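Local coordinates for protein 3-hydroxyacyl-thioester dehydratase X (Mycobacterium tuberculosis, PDB 4OOB) that catalyses the reversible hydration of trans-2-enoyl-CoA to (3R)-3-hydroxyacyl-CoA, accepting many acyl chain lengths with a preference for C8 to C12, at residues A[22-27]-A[37-42]; A[29-34]-A[162-167]; A[63-68]-A[125-130]; A[104-109]-A[120-125]; A[188-193]-A[221-226]. All blocks are in the same frame, centred on the assembly; numbering follows the deposited sequence.

Interaction 1 (A[22-27]-A[37-42])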
# COMPACT_ATOMS: atom_id res chain seq x y z
N ALA A 22 8.71 -12.57 13.33
CA ALA A 22 9.71 -11.48 13.51
C ALA A 22 9.51 -10.40 12.45
O ALA A 22 9.76 -9.20 12.68
CB ALA A 22 11.14 -12.03 13.40
N ASN A 23 9.12 -10.84 11.26
CA ASN A 23 8.90 -9.93 10.16
C ASN A 23 7.62 -9.13 10.43
O ASN A 23 7.58 -7.93 10.22
CB ASN A 23 8.78 -10.71 8.88
CG ASN A 23 8.74 -9.81 7.70
OD1 ASN A 23 7.72 -9.67 7.03
ND2 ASN A 23 9.81 -9.12 7.48
N VAL A 24 6.58 -9.80 10.94
CA VAL A 24 5.38 -9.11 11.36
C VAL A 24 5.73 -8.05 12.43
O VAL A 24 5.33 -6.89 12.30
CB VAL A 24 4.28 -10.06 11.92
CG1 VAL A 24 2.99 -9.26 12.22
CG2 VAL A 24 4.00 -11.21 10.98
N ALA A 25 6.48 -8.45 13.45
CA ALA A 25 6.87 -7.54 14.55
C ALA A 25 7.61 -6.36 14.01
O ALA A 25 7.37 -5.24 14.41
CB ALA A 25 7.74 -8.26 15.60
N ALA A 26 8.52 -6.62 13.09
CA ALA A 26 9.37 -5.57 12.56
C ALA A 26 8.54 -4.61 11.75
O ALA A 26 8.80 -3.42 11.81
CB ALA A 26 10.50 -6.15 11.70
N TYR A 27 7.56 -5.15 11.01
CA TYR A 27 6.59 -4.39 10.19
C TYR A 27 5.68 -3.56 11.07
O TYR A 27 5.47 -2.37 10.82
CB TYR A 27 5.74 -5.35 9.30
CG TYR A 27 4.58 -4.71 8.50
CD1 TYR A 27 3.32 -4.46 9.08
CD2 TYR A 27 4.73 -4.40 7.14
CE1 TYR A 27 2.26 -3.93 8.33
CE2 TYR A 27 3.68 -3.87 6.40
CZ TYR A 27 2.45 -3.62 6.99
OH TYR A 27 1.43 -3.09 6.22
N ASN A 37 -1.44 -11.29 18.04
CA ASN A 37 -1.79 -12.61 17.43
C ASN A 37 -2.25 -12.49 15.99
O ASN A 37 -1.95 -13.41 15.22
CB ASN A 37 -2.87 -13.39 18.24
CG ASN A 37 -2.45 -13.66 19.67
OD1 ASN A 37 -1.26 -13.92 19.98
ND2 ASN A 37 -3.41 -13.57 20.56
N GLN A 38 -2.98 -11.42 15.65
CA GLN A 38 -3.42 -11.17 14.24
C GLN A 38 -2.43 -10.28 13.51
O GLN A 38 -2.03 -9.25 14.02
CB GLN A 38 -4.73 -10.42 14.07
CG GLN A 38 -5.74 -10.36 15.17
CD GLN A 38 -6.65 -11.51 15.12
OE1 GLN A 38 -7.87 -11.38 15.24
NE2 GLN A 38 -6.07 -12.67 14.94
N VAL A 39 -2.11 -10.61 12.27
CA VAL A 39 -1.33 -9.67 11.47
C VAL A 39 -2.17 -8.43 11.25
O VAL A 39 -3.40 -8.52 11.15
CB VAL A 39 -0.89 -10.25 10.11
CG1 VAL A 39 -0.05 -11.52 10.34
CG2 VAL A 39 -2.08 -10.53 9.22
N PRO A 40 -1.51 -7.27 11.18
CA PRO A 40 -2.18 -6.05 10.77
C PRO A 40 -2.88 -6.16 9.42
O PRO A 40 -2.41 -6.82 8.52
CB PRO A 40 -1.04 -5.04 10.65
CG PRO A 40 0.08 -5.61 11.49
CD PRO A 40 -0.05 -7.09 11.31
N LEU A 41 -4.00 -5.47 9.28
CA LEU A 41 -4.85 -5.55 8.10
C LEU A 41 -4.09 -5.43 6.79
O LEU A 41 -4.37 -6.15 5.87
CB LEU A 41 -5.95 -4.47 8.19
CG LEU A 41 -6.86 -4.29 7.00
CD1 LEU A 41 -7.73 -5.51 6.73
CD2 LEU A 41 -7.73 -3.03 7.19
N THR A 42 -3.13 -4.50 6.72
CA THR A 42 -2.33 -4.26 5.49
C THR A 42 -1.08 -5.18 5.30
O THR A 42 -0.42 -5.11 4.27
CB THR A 42 -1.84 -2.77 5.47
OG1 THR A 42 -1.14 -2.46 6.70
CG2 THR A 42 -3.01 -1.84 5.29
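Tyr27, on helix 21-31, reaches across to Pro40 and Thr42 in the loop that follows the helix. From CB the ring leaves with CG anti to the backbone N (chi1 174°). CD1 then comes within 4.2 Å of Pro40 CG. One atom further out, CE1 lies 4.2 Å from Pro40 CB. The ring and the proline pass alongside one another, pointing opposite ways. At the tip, the OH meets Thr42 OG1 at 2.7 Å, a hydrogen bond in which either hydroxyl could be the donor. Thr42 OG1 sits at the ring edge, in its plane. The Tyr27 and Thr42 side chains cross nearly perpendicular to each other.

One helical turn earlier, Val24 packs against the loop. Its CG1 rests on Pro40 CD at 3.8 Å, and its CG2 meets Val39 CG1 at 4.1 Å. The contact is therefore apolar at Val24 and polar at the phenol end of Tyr27, and the touching residues are buried. The Tyr27 ring also meets Tyr43 edge-to-face. The loop between helices 21-31 and 43-57 thus passes alongside the first helix and packs against it, in the N-terminal part of what is probably a double hot-dog fold.

Interaction 2 (A[29-34]-A[162-167])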
# COMPACT_ATOMS: atom_id res chain seq x y z
N ALA A 29 6.40 -2.56 13.98
CA ALA A 29 7.21 -1.49 14.59
C ALA A 29 7.45 -0.32 13.64
O ALA A 29 7.28 0.87 13.99
CB ALA A 29 8.55 -2.03 15.09
N VAL A 30 7.87 -0.65 12.42
CA VAL A 30 8.17 0.43 11.45
C VAL A 30 6.91 1.23 11.04
O VAL A 30 7.01 2.44 10.83
CB VAL A 30 8.94 -0.08 10.22
CG1 VAL A 30 8.05 -0.92 9.34
CG2 VAL A 30 9.46 1.07 9.39
N THR A 31 5.76 0.56 10.88
CA THR A 31 4.52 1.25 10.51
C THR A 31 3.81 1.92 11.68
O THR A 31 2.89 2.72 11.46
CB THR A 31 3.54 0.33 9.78
OG1 THR A 31 3.17 -0.78 10.62
CG2 THR A 31 4.19 -0.19 8.49
N GLY A 32 4.28 1.65 12.90
CA GLY A 32 3.66 2.15 14.12
C GLY A 32 2.34 1.44 14.44
O GLY A 32 1.42 2.04 14.98
N LEU A 33 2.20 0.19 14.05
CA LEU A 33 0.98 -0.54 14.21
C LEU A 33 1.23 -1.57 15.32
O LEU A 33 2.36 -1.70 15.80
CB LEU A 33 0.65 -1.20 12.89
CG LEU A 33 -0.46 -0.65 12.00
CD1 LEU A 33 -0.68 0.85 12.06
CD2 LEU A 33 -0.23 -1.09 10.58
N ARG A 34 0.18 -2.26 15.75
CA ARG A 34 0.25 -3.07 16.95
C ARG A 34 0.68 -4.48 16.54
O ARG A 34 0.15 -5.01 15.60
CB ARG A 34 -1.11 -3.10 17.63
CG ARG A 34 -1.04 -3.40 19.12
CD ARG A 34 -2.39 -3.82 19.69
NE ARG A 34 -2.57 -5.25 19.47
CZ ARG A 34 -2.32 -6.22 20.36
NH1 ARG A 34 -1.90 -5.94 21.60
NH2 ARG A 34 -2.52 -7.49 20.01
N ARG A 162 13.79 3.80 4.29
CA ARG A 162 14.82 2.73 4.11
C ARG A 162 14.44 1.55 5.01
O ARG A 162 14.46 0.42 4.57
CB ARG A 162 16.29 3.18 4.37
CG ARG A 162 16.88 4.14 3.33
CD ARG A 162 18.38 4.47 3.49
NE ARG A 162 18.61 5.28 4.70
CZ ARG A 162 18.55 6.61 4.78
NH1 ARG A 162 18.32 7.37 3.71
NH2 ARG A 162 18.77 7.20 5.93
N ARG A 163 14.03 1.80 6.25
CA ARG A 163 13.63 0.66 7.12
C ARG A 163 12.40 -0.08 6.60
O ARG A 163 12.35 -1.31 6.65
CB ARG A 163 13.39 1.07 8.59
CG ARG A 163 14.61 1.03 9.48
CD ARG A 163 14.18 0.70 10.92
NE ARG A 163 13.47 1.82 11.48
CZ ARG A 163 12.45 1.77 12.35
NH1 ARG A 163 11.93 0.64 12.81
NH2 ARG A 163 11.93 2.92 12.76
N TYR A 164 11.39 0.68 6.16
CA TYR A 164 10.17 0.10 5.58
C TYR A 164 10.49 -0.79 4.36
O TYR A 164 9.89 -1.85 4.15
CB TYR A 164 9.15 1.20 5.18
CG TYR A 164 7.91 0.54 4.64
CD1 TYR A 164 7.05 -0.17 5.49
CD2 TYR A 164 7.66 0.49 3.29
CE1 TYR A 164 5.95 -0.85 4.97
CE2 TYR A 164 6.58 -0.20 2.77
CZ TYR A 164 5.71 -0.85 3.59
OH TYR A 164 4.60 -1.54 3.02
N ALA A 165 11.46 -0.38 3.55
CA ALA A 165 11.83 -1.18 2.37
C ALA A 165 12.25 -2.58 2.77
O ALA A 165 11.78 -3.56 2.17
CB ALA A 165 12.93 -0.50 1.58
N ALA A 166 13.16 -2.66 3.74
CA ALA A 166 13.62 -3.97 4.29
C ALA A 166 12.48 -4.89 4.82
O ALA A 166 12.54 -6.12 4.74
CB ALA A 166 14.64 -3.71 5.41
N VAL A 167 11.43 -4.28 5.31
CA VAL A 167 10.40 -5.03 5.98
C VAL A 167 9.19 -5.34 5.10
O VAL A 167 8.65 -6.38 5.28
CB VAL A 167 10.03 -4.30 7.28
CG1 VAL A 167 8.99 -5.05 8.08
CG2 VAL A 167 11.28 -4.11 8.12
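Val30 points from helix 21-31 into the surface of helix 158-167, between Arg163 and Tyr164. Its CG1 sits between the backbone N and the carbonyl carbon (chi1 71°) and meets the Tyr164 ring, 4.0 Å from CD1, at the ring edge and near its plane. CG2 lies against the Tyr164 backbone, 3.8 Å from Tyr164 N, and against the Arg163 side chain. The Val30 and Tyr164 side chains stand at about a right angle.

Arg163 bends at chi3, and its guanidinium is laid against the valine. Val30 CG2 is 4.2 Å above the guanidinium plane, over its centre. Val30 CB is also over that face, 4.0 Å from Arg163 NH1. Thr31 adds a methyl contact, with CG2 at 4.0 Å from Tyr164 CE1. Its hydroxyl turns to its own helix and bonds to the carbonyl of Tyr27. Further along, Val167 CG1 lies 4.4 Å from Val30 CG1. A Schellman motif with Gly32 at C-prime ends helix 21-31 just beyond.

Tyr164 in turn meets His192 edge-to-face. Between 29-34 and 162-167 the contact rests on van der Waals fit, without directed polar bonds, and the charged group of Arg163 is laid over a valine.

Interaction 3 (A[63-68]-A[125-130])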
# COMPACT_ATOMS: atom_id res chain seq x y z
N PHE A 63 10.63 -5.79 -5.58
CA PHE A 63 10.66 -4.38 -5.98
C PHE A 63 9.44 -4.19 -6.85
O PHE A 63 9.13 -5.04 -7.71
CB PHE A 63 11.87 -3.95 -6.86
CG PHE A 63 13.22 -4.53 -6.49
CD1 PHE A 63 14.16 -3.76 -5.83
CD2 PHE A 63 13.59 -5.80 -6.92
CE1 PHE A 63 15.40 -4.26 -5.54
CE2 PHE A 63 14.84 -6.32 -6.62
CZ PHE A 63 15.75 -5.56 -5.92
N ALA A 64 8.78 -3.05 -6.67
CA ALA A 64 7.85 -2.56 -7.66
C ALA A 64 8.77 -2.08 -8.76
O ALA A 64 9.92 -1.75 -8.51
CB ALA A 64 6.99 -1.43 -7.11
N ALA A 65 8.28 -2.10 -10.00
CA ALA A 65 9.11 -1.63 -11.13
C ALA A 65 9.53 -0.23 -10.78
O ALA A 65 8.77 0.56 -10.12
CB ALA A 65 8.34 -1.65 -12.47
N MET A 66 10.74 0.09 -11.22
CA MET A 66 11.37 1.31 -10.81
C MET A 66 10.50 2.43 -11.31
O MET A 66 10.02 2.43 -12.44
CB MET A 66 12.79 1.38 -11.35
CG MET A 66 13.70 2.29 -10.53
SD MET A 66 15.37 2.31 -11.21
CE MET A 66 15.88 0.61 -11.33
N GLY A 67 10.20 3.37 -10.47
CA GLY A 67 9.39 4.47 -10.92
C GLY A 67 7.87 4.27 -10.92
O GLY A 67 7.18 5.33 -10.84
N ALA A 68 7.38 2.99 -11.04
CA ALA A 68 5.95 2.63 -10.83
C ALA A 68 5.36 3.43 -9.72
O ALA A 68 6.02 3.74 -8.74
CB ALA A 68 5.80 1.19 -10.45
N PHE A 125 -1.17 -0.51 -9.93
CA PHE A 125 0.05 0.22 -10.22
C PHE A 125 -0.04 0.92 -11.58
O PHE A 125 -0.63 0.39 -12.54
CB PHE A 125 1.26 -0.73 -10.16
CG PHE A 125 1.82 -0.91 -8.79
CD1 PHE A 125 2.47 0.13 -8.16
CD2 PHE A 125 1.73 -2.12 -8.14
CE1 PHE A 125 3.01 -0.04 -6.89
CE2 PHE A 125 2.23 -2.28 -6.87
CZ PHE A 125 2.86 -1.23 -6.23
N LEU A 126 0.50 2.14 -11.61
CA LEU A 126 0.74 2.94 -12.82
C LEU A 126 2.22 2.76 -13.19
O LEU A 126 3.14 3.11 -12.39
CB LEU A 126 0.46 4.44 -12.59
CG LEU A 126 0.72 5.39 -13.79
CD1 LEU A 126 -0.32 5.22 -14.89
CD2 LEU A 126 0.76 6.84 -13.37
N HIS A 127 2.44 2.14 -14.34
CA HIS A 127 3.76 2.04 -14.91
C HIS A 127 4.00 3.17 -15.88
O HIS A 127 3.45 3.20 -16.97
CB HIS A 127 3.91 0.70 -15.58
CG HIS A 127 3.79 -0.44 -14.61
ND1 HIS A 127 4.76 -0.70 -13.66
CD2 HIS A 127 2.84 -1.39 -14.45
CE1 HIS A 127 4.40 -1.76 -12.95
NE2 HIS A 127 3.24 -2.19 -13.41
N GLN A 128 4.83 4.11 -15.48
CA GLN A 128 5.00 5.31 -16.26
C GLN A 128 5.53 5.05 -17.66
O GLN A 128 6.40 4.16 -17.90
CB GLN A 128 5.93 6.30 -15.56
CG GLN A 128 5.74 6.50 -14.08
CD GLN A 128 6.39 7.79 -13.58
OE1 GLN A 128 7.12 7.80 -12.56
NE2 GLN A 128 6.18 8.85 -14.31
N GLN A 129 5.04 5.88 -18.58
CA GLN A 129 5.36 5.86 -20.03
C GLN A 129 4.38 6.78 -20.74
O GLN A 129 3.29 7.05 -20.21
CB GLN A 129 5.22 4.44 -20.63
CG GLN A 129 3.83 3.86 -20.50
CD GLN A 129 3.82 2.35 -20.45
OE1 GLN A 129 3.76 1.71 -21.45
NE2 GLN A 129 3.83 1.79 -19.26
N ARG A 130 4.73 7.22 -21.94
CA ARG A 130 3.78 7.96 -22.80
C ARG A 130 2.69 7.04 -23.30
O ARG A 130 2.98 5.93 -23.70
CB ARG A 130 4.45 8.58 -24.05
CG ARG A 130 3.84 9.91 -24.43
CD ARG A 130 4.34 10.51 -25.74
NE ARG A 130 3.60 9.79 -26.73
CZ ARG A 130 2.51 10.19 -27.34
NH1 ARG A 130 2.03 11.41 -27.26
NH2 ARG A 130 1.92 9.30 -28.08
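Ala68 closes a type II beta turn, Ala65 to Ala68, and rests on Phe125, Leu126 and His127 of strand 116-128. The turn leads into strand 69-77, the neighbour of strand 116-128 in the antiparallel sheet of this hot-dog-type fold.

The methyl of Ala68 touches two rings. Its CB is 4.2 Å from Phe125 CD1. On the next residue but one, His127 ND1 approaches the same CB to 3.9 Å. Ala65 CB also reaches His127 ND1, again at 3.9 Å, and so the imidazole packs against two methyl groups of the turn. Both methyls meet the ring obliquely. Ala64 CB adds a 4.2 Å contact to Phe125 CE1. In His127, chi1 (-63°) sets CG beside the backbone N and anti to the carbonyl carbon. Gln128 comes alongside Gly67, with CG 3.7 Å from the Gly67 carbonyl O.

The turn itself is closed by the bond from Ala68 N to Ala65 O. Gly67 is its third residue, where a CB would press on the carbonyl O of Met66. Further out, Asp170 accepts a hydrogen bond from Ala64 N. Phe49 of helix 43-57 touches both Ala64 and Phe125, and the ring of His70 meets that of Phe125. A backbone bond between Leu126 and Ile69 then carries on the pairing of the two strands. At the point where the backbones come together, Ala68 CA makes a CA-H...O contact to Leu126 O at 3.2 Å.

Interaction 4 (A[104-109]-A[120-125])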
# COMPACT_ATOMS: atom_id res chain seq x y z
N LEU A 104 -1.93 1.47 -16.43
CA LEU A 104 -2.39 0.94 -15.19
C LEU A 104 -2.63 -0.54 -15.43
O LEU A 104 -3.15 -0.93 -16.49
CB LEU A 104 -3.72 1.59 -14.72
CG LEU A 104 -3.76 3.11 -14.59
CD1 LEU A 104 -5.20 3.64 -14.59
CD2 LEU A 104 -3.07 3.55 -13.29
N VAL A 105 -2.32 -1.32 -14.41
CA VAL A 105 -2.69 -2.73 -14.37
C VAL A 105 -3.17 -3.08 -12.97
O VAL A 105 -2.65 -2.55 -11.98
CB VAL A 105 -1.51 -3.62 -14.73
CG1 VAL A 105 -0.34 -3.40 -13.75
CG2 VAL A 105 -1.95 -5.07 -14.73
N ASP A 106 -4.11 -4.00 -12.88
CA ASP A 106 -4.58 -4.47 -11.61
C ASP A 106 -3.92 -5.79 -11.24
O ASP A 106 -3.85 -6.72 -12.05
CB ASP A 106 -6.08 -4.69 -11.64
CG ASP A 106 -6.90 -3.40 -11.68
OD1 ASP A 106 -6.42 -2.26 -11.42
OD2 ASP A 106 -8.08 -3.58 -12.01
N LEU A 107 -3.46 -5.88 -9.99
CA LEU A 107 -2.83 -7.11 -9.44
C LEU A 107 -3.71 -7.62 -8.34
O LEU A 107 -3.89 -6.95 -7.35
CB LEU A 107 -1.46 -6.78 -8.89
CG LEU A 107 -0.25 -6.76 -9.84
CD1 LEU A 107 -0.61 -6.88 -11.28
CD2 LEU A 107 0.64 -5.55 -9.61
N VAL A 108 -4.32 -8.79 -8.56
CA VAL A 108 -5.46 -9.23 -7.75
C VAL A 108 -4.92 -10.43 -6.98
O VAL A 108 -4.44 -11.40 -7.59
CB VAL A 108 -6.65 -9.56 -8.67
CG1 VAL A 108 -7.85 -10.09 -7.92
CG2 VAL A 108 -7.06 -8.32 -9.49
N THR A 109 -4.93 -10.32 -5.66
CA THR A 109 -4.36 -11.34 -4.80
C THR A 109 -5.41 -11.94 -3.84
O THR A 109 -6.19 -11.21 -3.18
CB THR A 109 -3.15 -10.79 -4.03
OG1 THR A 109 -2.15 -10.40 -4.96
CG2 THR A 109 -2.51 -11.81 -3.15
N HIS A 120 -8.35 -10.57 0.54
CA HIS A 120 -8.39 -10.32 -0.88
C HIS A 120 -7.89 -8.91 -1.17
O HIS A 120 -8.28 -7.96 -0.50
CB HIS A 120 -9.85 -10.47 -1.37
CG HIS A 120 -10.04 -10.22 -2.83
ND1 HIS A 120 -9.93 -11.22 -3.79
CD2 HIS A 120 -10.34 -9.10 -3.49
CE1 HIS A 120 -10.12 -10.69 -4.98
NE2 HIS A 120 -10.37 -9.40 -4.83
N GLN A 121 -7.10 -8.75 -2.22
CA GLN A 121 -6.62 -7.43 -2.59
C GLN A 121 -6.59 -7.12 -4.11
O GLN A 121 -6.23 -7.95 -4.90
CB GLN A 121 -5.24 -7.25 -2.02
CG GLN A 121 -4.52 -6.01 -2.46
CD GLN A 121 -3.16 -5.94 -1.79
OE1 GLN A 121 -2.99 -5.17 -0.87
NE2 GLN A 121 -2.21 -6.78 -2.22
N VAL A 122 -6.98 -5.88 -4.45
CA VAL A 122 -6.79 -5.27 -5.75
C VAL A 122 -5.85 -4.05 -5.57
O VAL A 122 -6.13 -3.09 -4.84
CB VAL A 122 -8.10 -4.84 -6.42
CG1 VAL A 122 -7.85 -4.48 -7.89
CG2 VAL A 122 -9.20 -5.94 -6.34
N THR A 123 -4.70 -4.18 -6.21
CA THR A 123 -3.66 -3.22 -6.16
C THR A 123 -3.55 -2.74 -7.60
O THR A 123 -3.41 -3.56 -8.52
CB THR A 123 -2.32 -3.89 -5.81
OG1 THR A 123 -2.35 -4.33 -4.44
CG2 THR A 123 -1.11 -2.94 -6.09
N THR A 124 -3.52 -1.45 -7.77
CA THR A 124 -3.35 -0.90 -9.06
C THR A 124 -2.07 -0.11 -9.06
O THR A 124 -1.90 0.83 -8.28
CB THR A 124 -4.58 -0.02 -9.37
OG1 THR A 124 -5.71 -0.88 -9.42
CG2 THR A 124 -4.48 0.63 -10.68
N PHE A 125 -1.17 -0.51 -9.93
CA PHE A 125 0.05 0.22 -10.22
C PHE A 125 -0.04 0.92 -11.58
O PHE A 125 -0.63 0.39 -12.54
CB PHE A 125 1.26 -0.73 -10.16
CG PHE A 125 1.82 -0.91 -8.79
CD1 PHE A 125 2.47 0.13 -8.16
CD2 PHE A 125 1.73 -2.12 -8.14
CE1 PHE A 125 3.01 -0.04 -6.89
CE2 PHE A 125 2.23 -2.28 -6.87
CZ PHE A 125 2.86 -1.23 -6.23
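In the beta hairpin of strands 102-113 and 116-128, Leu107 and Thr123 form the middle of three hydrogen-bonded pairs between 104-109 and 120-125. Leu107 N gives a nearly straight bond to Thr123 O, 2.7 Å long with an angle of 169° at the hydrogen. Thr123 N returns a bond of 3.1 Å to Leu107 O. Val105 with Phe125 and Thr109 with Gln121 are bonded in the same two-way manner. Between these pairs lie the non-hydrogen-bonded pairs Asp106-Thr124 and Val108-Val122.

Asp106 and Thr124 run next to each other in the same sense. Thr124 OG1 donates to Asp106 OD1 at 2.5 Å, meeting it from above the carboxylate plane. Thr124 OG1 is placed beside its backbone N by chi1 (-64°). The carboxylate has further partners: Arg97 forms a salt bridge to OD1, and Asn95 bonds OD2. The opposing charge of Arg97 would be expected to help keep Asp106 ionised.

The opposite face of these strands turns to helix 43-57, consistent with a helix that a hot-dog sheet wraps. Leu107 and Thr109 touch Val52 there, while Gln121 and Thr123 touch Phe45. On this face Leu107 CD2 meets the edge of the Phe125 ring, in its plane, 3.9 Å from CD2 of that ring.

On the Asp106 face, Val122 CG1 lies 4.2 Å from Val108 CG2 and 4.1 Å from Asp106 CG. Val108 CG1 reaches His120 CE1 at 3.8 Å, while His120 ND1 bonds to Asn110.

Interaction 5 (A[188-193]-A[221-226])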
# COMPACT_ATOMS: atom_id res chain seq x y z
N THR A 188 12.75 14.33 -4.95
CA THR A 188 13.48 13.63 -3.89
C THR A 188 12.93 12.22 -3.85
O THR A 188 11.98 11.89 -4.58
CB THR A 188 13.26 14.28 -2.49
OG1 THR A 188 11.94 13.98 -2.00
CG2 THR A 188 13.38 15.71 -2.55
N VAL A 189 13.49 11.42 -2.96
CA VAL A 189 12.96 10.08 -2.66
C VAL A 189 11.56 10.21 -2.10
O VAL A 189 11.23 11.24 -1.53
CB VAL A 189 13.88 9.38 -1.66
CG1 VAL A 189 15.17 9.00 -2.37
CG2 VAL A 189 14.21 10.30 -0.47
N ILE A 190 10.69 9.21 -2.30
CA ILE A 190 9.30 9.32 -1.88
C ILE A 190 8.92 8.10 -1.05
O ILE A 190 9.52 7.08 -1.22
CB ILE A 190 8.33 9.50 -3.09
CG1 ILE A 190 8.26 8.21 -3.86
CG2 ILE A 190 8.76 10.69 -3.94
CD1 ILE A 190 7.48 8.19 -5.16
N ALA A 191 7.95 8.25 -0.13
CA ALA A 191 7.45 7.13 0.65
C ALA A 191 6.72 6.16 -0.25
O ALA A 191 6.06 6.58 -1.17
CB ALA A 191 6.49 7.59 1.74
N HIS A 192 6.80 4.89 0.08
CA HIS A 192 5.90 3.87 -0.53
C HIS A 192 4.45 4.18 -0.17
O HIS A 192 4.15 4.63 0.94
CB HIS A 192 6.17 2.47 -0.01
CG HIS A 192 7.61 2.10 0.05
ND1 HIS A 192 8.11 0.96 -0.54
CD2 HIS A 192 8.65 2.68 0.68
CE1 HIS A 192 9.41 0.87 -0.31
NE2 HIS A 192 9.77 1.91 0.41
N GLY A 193 3.53 3.93 -1.12
CA GLY A 193 2.12 4.12 -0.86
C GLY A 193 1.67 3.28 0.30
O GLY A 193 0.92 3.76 1.14
N PRO A 221 2.47 12.49 -4.26
CA PRO A 221 3.55 11.68 -3.72
C PRO A 221 4.05 12.26 -2.41
O PRO A 221 3.94 13.44 -2.18
CB PRO A 221 4.61 11.73 -4.83
CG PRO A 221 4.34 13.00 -5.58
CD PRO A 221 2.83 13.04 -5.59
N VAL A 222 4.51 11.42 -1.52
CA VAL A 222 4.89 11.87 -0.22
C VAL A 222 6.38 12.07 -0.29
O VAL A 222 7.16 11.06 -0.22
CB VAL A 222 4.48 10.83 0.82
CG1 VAL A 222 5.09 11.13 2.19
CG2 VAL A 222 2.93 10.79 0.88
N LEU A 223 6.78 13.33 -0.57
CA LEU A 223 8.19 13.69 -0.72
C LEU A 223 8.81 13.74 0.62
O LEU A 223 8.19 14.25 1.52
CB LEU A 223 8.39 15.03 -1.37
CG LEU A 223 7.83 15.21 -2.78
CD1 LEU A 223 8.11 16.68 -3.15
CD2 LEU A 223 8.46 14.22 -3.75
N LEU A 224 10.00 13.18 0.77
CA LEU A 224 10.60 13.00 2.11
C LEU A 224 11.72 14.04 2.30
O LEU A 224 12.33 14.45 1.32
CB LEU A 224 11.14 11.57 2.27
CG LEU A 224 10.26 10.37 1.90
CD1 LEU A 224 11.05 9.08 2.03
CD2 LEU A 224 9.04 10.28 2.81
N PRO A 225 11.95 14.51 3.55
CA PRO A 225 11.12 14.25 4.75
C PRO A 225 9.72 14.88 4.63
O PRO A 225 9.56 15.93 4.02
CB PRO A 225 11.90 14.98 5.87
CG PRO A 225 12.71 16.03 5.14
CD PRO A 225 13.12 15.34 3.87
N ALA A 226 8.72 14.24 5.19
CA ALA A 226 7.35 14.70 5.08
C ALA A 226 6.77 14.89 6.48
O ALA A 226 6.90 14.02 7.37
CB ALA A 226 6.51 13.70 4.33
O HOH W 1 4.54 8.69 -2.38
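Ile190 CG2 and Leu223 CD2 come within 3.5 Å of each other, the two side chains crossing at a slant. The Ile190 side chain has CG1 in the crowded position between backbone N and carbonyl carbon (chi1 70°). This leaves CG2 beside the backbone N and anti to the carbonyl carbon, where it meets the leucine. The CB of Leu223 is directed away, yet it still comes 3.8 Å from Thr188 OG1.

Leu224 does the opposite and points in. Its CG is beside the backbone N, and chi2 (175°) sets CD1 anti to CA, 3.9 Å from Ile190 C. The other branch, CD2, lies 3.7 Å from Ala191 N. Ala191 CB touches two side chains, meeting Val222 CG1 at 3.8 Å and Leu224 CD2 at 3.9 Å.

Backbone bonds join the two loops at a single bridge. Ala191 N donates to Val222 O at 2.9 Å, and Leu224 N to Val189 O. Val189 O is gripped twice, because Thr188 OG1 also donates to it (2.9 Å). The threonine thereby turns its hydroxyl back onto its own segment. A water accepts from Val222 N and donates to Ala191 O, extending the link between the loops.

Just after the contact, His192 occupies the N-cap position of helix 193-199. Ala191 and Leu224 both rest on Ile161 of helix 158-167. Val222 and Leu224 also touch Ile156 of strand 152-156, an edge strand of the sheet within this chain, beside strand 226-234.

Interactions 1 and 2 share helix 21-31, with centres about 10 Å apart, and touch where Val167 packs on Tyr27; their segments alternate along the chain. Interactions 3 and 4 share strand 116-128 and Phe125, about 13 Å apart centre to centre. Interaction 4 is nested within the loop closed by interaction 3, and both lie within the loop closed by interaction 2. Interaction 5 comes last in the chain. It touches interaction 2 through Tyr164 and His192. Interactions 1 and 3 lie on opposite sides of the chain's centre, about 27 Å between centres. Interaction 2 brings helix 21-31 against helix 158-167, which belongs to the MaoC-like region, so early and late parts of the chain meet there.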